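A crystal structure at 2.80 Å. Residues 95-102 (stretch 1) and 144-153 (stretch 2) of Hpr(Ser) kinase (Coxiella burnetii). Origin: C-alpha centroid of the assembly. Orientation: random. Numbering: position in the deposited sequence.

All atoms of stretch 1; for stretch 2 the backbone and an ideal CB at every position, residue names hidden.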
# COMPACT_ATOMS: atom_id res chain seq x y z
N VAL A 95 -23.44 8.38 -12.05
CA VAL A 95 -22.12 8.98 -12.19
C VAL A 95 -22.10 10.27 -11.39
O VAL A 95 -22.89 11.17 -11.65
CB VAL A 95 -21.82 9.32 -13.66
CG1 VAL A 95 -20.47 10.03 -13.80
CG2 VAL A 95 -21.85 8.05 -14.51
N HIS A 96 -21.19 10.38 -10.43
CA HIS A 96 -21.08 11.57 -9.59
C HIS A 96 -19.80 12.37 -9.85
O HIS A 96 -19.81 13.61 -9.78
CB HIS A 96 -21.13 11.18 -8.11
CG HIS A 96 -22.47 10.68 -7.68
ND1 HIS A 96 -23.42 11.50 -7.11
CD2 HIS A 96 -23.02 9.45 -7.73
CE1 HIS A 96 -24.50 10.79 -6.83
NE2 HIS A 96 -24.28 9.54 -7.20
N LEU A 97 -18.71 11.67 -10.13
CA LEU A 97 -17.40 12.30 -10.23
C LEU A 97 -16.58 11.64 -11.32
O LEU A 97 -16.73 10.44 -11.58
CB LEU A 97 -16.67 12.19 -8.89
CG LEU A 97 -15.25 12.73 -8.76
CD1 LEU A 97 -15.23 14.25 -8.80
CD2 LEU A 97 -14.63 12.22 -7.47
N SER A 98 -15.72 12.43 -11.95
CA SER A 98 -14.79 11.94 -12.95
C SER A 98 -13.38 12.35 -12.54
O SER A 98 -13.09 13.53 -12.48
CB SER A 98 -15.14 12.55 -14.31
OG SER A 98 -14.07 12.42 -15.23
N ILE A 99 -12.53 11.38 -12.24
CA ILE A 99 -11.14 11.67 -11.90
C ILE A 99 -10.24 11.32 -13.08
O ILE A 99 -10.33 10.23 -13.64
CB ILE A 99 -10.67 10.89 -10.66
CG1 ILE A 99 -11.50 11.28 -9.44
CG2 ILE A 99 -9.20 11.17 -10.38
CD1 ILE A 99 -11.23 10.42 -8.23
N SER A 100 -9.38 12.26 -13.44
CA SER A 100 -8.45 12.10 -14.55
C SER A 100 -7.04 12.08 -13.99
O SER A 100 -6.54 13.11 -13.53
CB SER A 100 -8.63 13.26 -15.54
OG SER A 100 -7.84 13.06 -16.69
N LEU A 101 -6.41 10.91 -14.02
CA LEU A 101 -5.06 10.73 -13.47
C LEU A 101 -4.04 11.28 -14.44
O LEU A 101 -3.96 10.83 -15.58
CB LEU A 101 -4.77 9.25 -13.23
CG LEU A 101 -5.67 8.50 -12.24
CD1 LEU A 101 -5.32 7.03 -12.25
CD2 LEU A 101 -5.55 9.07 -10.84
N VAL A 102 -3.26 12.26 -13.99
CA VAL A 102 -2.34 13.00 -14.84
C VAL A 102 -0.91 12.86 -14.33
O VAL A 102 -0.70 12.81 -13.12
CB VAL A 102 -2.70 14.49 -14.88
CG1 VAL A 102 -1.70 15.28 -15.72
CG2 VAL A 102 -4.11 14.68 -15.41
N UNK A 144 -5.24 7.74 -1.49
CA UNK A 144 -5.35 9.12 -1.93
C UNK A 144 -6.64 9.35 -2.69
O UNK A 144 -7.36 10.32 -2.45
CB UNK A 144 -4.15 9.50 -2.80
N UNK A 145 -6.95 8.43 -3.60
CA UNK A 145 -8.17 8.50 -4.40
C UNK A 145 -9.41 8.31 -3.53
O UNK A 145 -10.42 8.98 -3.73
CB UNK A 145 -8.14 7.45 -5.51
N UNK A 146 -9.35 7.40 -2.57
CA UNK A 146 -10.45 7.22 -1.62
C UNK A 146 -10.69 8.50 -0.83
O UNK A 146 -11.83 8.89 -0.61
CB UNK A 146 -10.16 6.06 -0.67
N UNK A 147 -9.61 9.13 -0.39
CA UNK A 147 -9.69 10.37 0.38
C UNK A 147 -10.20 11.52 -0.48
O UNK A 147 -11.00 12.33 -0.01
CB UNK A 147 -8.32 10.72 0.97
N UNK A 148 -9.75 11.58 -1.73
CA UNK A 148 -10.22 12.58 -2.68
C UNK A 148 -11.73 12.49 -2.90
O UNK A 148 -12.40 13.51 -3.00
CB UNK A 148 -9.49 12.42 -4.01
N UNK A 149 -12.24 11.26 -2.97
CA UNK A 149 -13.65 11.02 -3.25
C UNK A 149 -14.51 11.34 -2.04
O UNK A 149 -15.58 11.92 -2.19
CB UNK A 149 -13.87 9.57 -3.68
N UNK A 150 -14.05 10.97 -0.86
CA UNK A 150 -14.77 11.25 0.39
C UNK A 150 -14.85 12.75 0.64
O UNK A 150 -15.86 13.25 1.11
CB UNK A 150 -14.09 10.56 1.57
N UNK A 151 -13.76 13.46 0.33
CA UNK A 151 -13.74 14.92 0.41
C UNK A 151 -14.72 15.54 -0.56
O UNK A 151 -15.38 16.53 -0.24
CB UNK A 151 -12.33 15.45 0.14
N UNK A 152 -14.81 14.96 -1.75
CA UNK A 152 -15.74 15.45 -2.76
C UNK A 152 -17.19 15.31 -2.29
O UNK A 152 -17.98 16.24 -2.45
CB UNK A 152 -15.54 14.70 -4.08
N UNK A 153 -17.53 14.17 -1.71
CA UNK A 153 -18.88 13.93 -1.21
C UNK A 153 -19.25 14.91 -0.11
O UNK A 153 -20.37 15.42 -0.08
CB UNK A 153 -19.01 12.50 -0.69

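Phi between -74° and -59° and psi between -46° and -38° put all of 144-153 in helix, and the backbone hydrogen bonds run i to i-4. Stretch 1 is a strand whose N-to-C direction makes an angle of 136° with that of the helix, with the axes 10.0 Å apart at their closest. It offers L97 and I99, whose CA-to-CB bonds point toward the helix, and L101, which starts sideways but whose end comes nearer; S98 and S100 are out of reach. H96 also points toward the helix, but the end of its side chain leads away, leaving its carbonyl oxygen as the polar feature on an otherwise aliphatic surface.

Position 144 has nothing of stretch 1 within 5.5 Å of its ideal CB, so the strand leaves the choice open. It is L144, which makes no contact here.

At position 145 CA-to-CB points toward the strand, and the ideal CB lies 5.1 Å from I99 CD1. That gap, with L101 further along, suits a medium or long apolar side chain: Leu, Ile or Met, perhaps Val. The residue is I145. Its CG2 lies 4.1 Å from I99 CD1, and its CD1 reaches L101 CD2 at 3.9 Å.

Position 146 points away from the strand and position 147 is out of its reach, so stretch 1 constrains neither. They are E146 and T147, and the carboxylate of E146 is hydrogen-bonded elsewhere in the structure.

Position 148 again points toward stretch 1, its ideal CB 5.0 Å from I99 CD1. An apolar chain longer than Ala is needed to close the distance; Leu, Ile, Met or Phe could be considered. L148, with chi1 t and chi2 p, brings CD2 to 3.6 Å from I99 CD1.

Position 149 points sideways, yet its ideal CB is 4.7 Å from L97 CD2 and 5.3 Å from I99 CD1. A short apolar group would suffice, Val or Ile being natural candidates. V149 fits this: its CG2 touches both neighbours, I99 CD1 at 3.9 Å and L97 CD2 at 4.1 Å.

Positions 150 and 151 have no strand atom within 5.5 Å of their ideal CB, and many residues would serve. R150 and N151 occupy them without touching stretch 1.

Position 152 points toward the strand with its ideal CB 4.3 Å from L97 CD2. The methyls of L97 favour an apolar or flat side chain, and the H96 carbonyl adds a polar possibility, so Leu, Met, Phe or His are plausible. H152 uses both features. L97 CD1 sits over one ring face, 3.7 Å from the ring centroid and 11° off the normal, a CH-pi contact. H152 NE2 is 4.0 Å from H96 O, and a water bridges them, 2.7 Å from H96 O, to which it donates, and 2.7 Å from H152 NE2.

At position 153 no atom of stretch 1 lies within 5.5 Å of the ideal CB, so stretch 1 does not restrict the choice. The side chain of R153 comes no nearer than 7.5 Å, between its CD and H96 ND1.

Stretch 2 (144-153) LIETLVRNHR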
# COMPACT_ATOMS: atom_id res chain seq x y z
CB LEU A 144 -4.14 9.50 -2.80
CG LEU A 144 -2.77 9.44 -2.10
CD1 LEU A 144 -1.70 10.03 -3.00
CD2 LEU A 144 -2.80 10.15 -0.77
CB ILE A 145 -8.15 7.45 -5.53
CG1 ILE A 145 -7.06 7.81 -6.55
CG2 ILE A 145 -9.51 7.35 -6.22
CD1 ILE A 145 -7.37 9.04 -7.37
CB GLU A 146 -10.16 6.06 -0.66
CG GLU A 146 -11.18 5.92 0.47
CD GLU A 146 -10.80 4.84 1.45
OE1 GLU A 146 -11.04 3.66 1.17
OE2 GLU A 146 -10.26 5.19 2.52
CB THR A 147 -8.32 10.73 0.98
OG1 THR A 147 -7.81 9.61 1.71
CG2 THR A 147 -8.43 11.92 1.91
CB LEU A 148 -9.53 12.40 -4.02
CG LEU A 148 -9.76 13.47 -5.08
CD1 LEU A 148 -8.98 14.73 -4.75
CD2 LEU A 148 -9.37 12.94 -6.44
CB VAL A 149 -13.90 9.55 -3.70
CG1 VAL A 149 -15.39 9.27 -3.82
CG2 VAL A 149 -13.20 9.27 -5.02
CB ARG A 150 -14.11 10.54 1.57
CG ARG A 150 -14.20 9.02 1.50
CD ARG A 150 -13.37 8.36 2.56
NE ARG A 150 -13.92 8.61 3.89
CZ ARG A 150 -13.22 8.60 5.02
NH1 ARG A 150 -11.91 8.36 5.02
NH2 ARG A 150 -13.84 8.84 6.17
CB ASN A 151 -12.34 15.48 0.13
CG ASN A 151 -11.57 15.81 1.40
OD1 ASN A 151 -11.86 15.29 2.47
ND2 ASN A 151 -10.60 16.69 1.28
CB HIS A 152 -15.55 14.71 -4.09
CG HIS A 152 -16.54 15.10 -5.14
ND1 HIS A 152 -16.42 16.25 -5.88
CD2 HIS A 152 -17.69 14.52 -5.54
CE1 HIS A 152 -17.45 16.35 -6.71
NE2 HIS A 152 -18.24 15.31 -6.51
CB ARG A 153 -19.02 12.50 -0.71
CG ARG A 153 -20.35 12.22 -0.02
CD ARG A 153 -20.74 10.77 -0.13
NE ARG A 153 -21.85 10.45 0.76
CZ ARG A 153 -21.75 9.93 1.97
NH1 ARG A 153 -20.56 9.62 2.50
NH2 ARG A 153 -22.85 9.69 2.68
O HOH W 1 -20.65 15.04 -7.64
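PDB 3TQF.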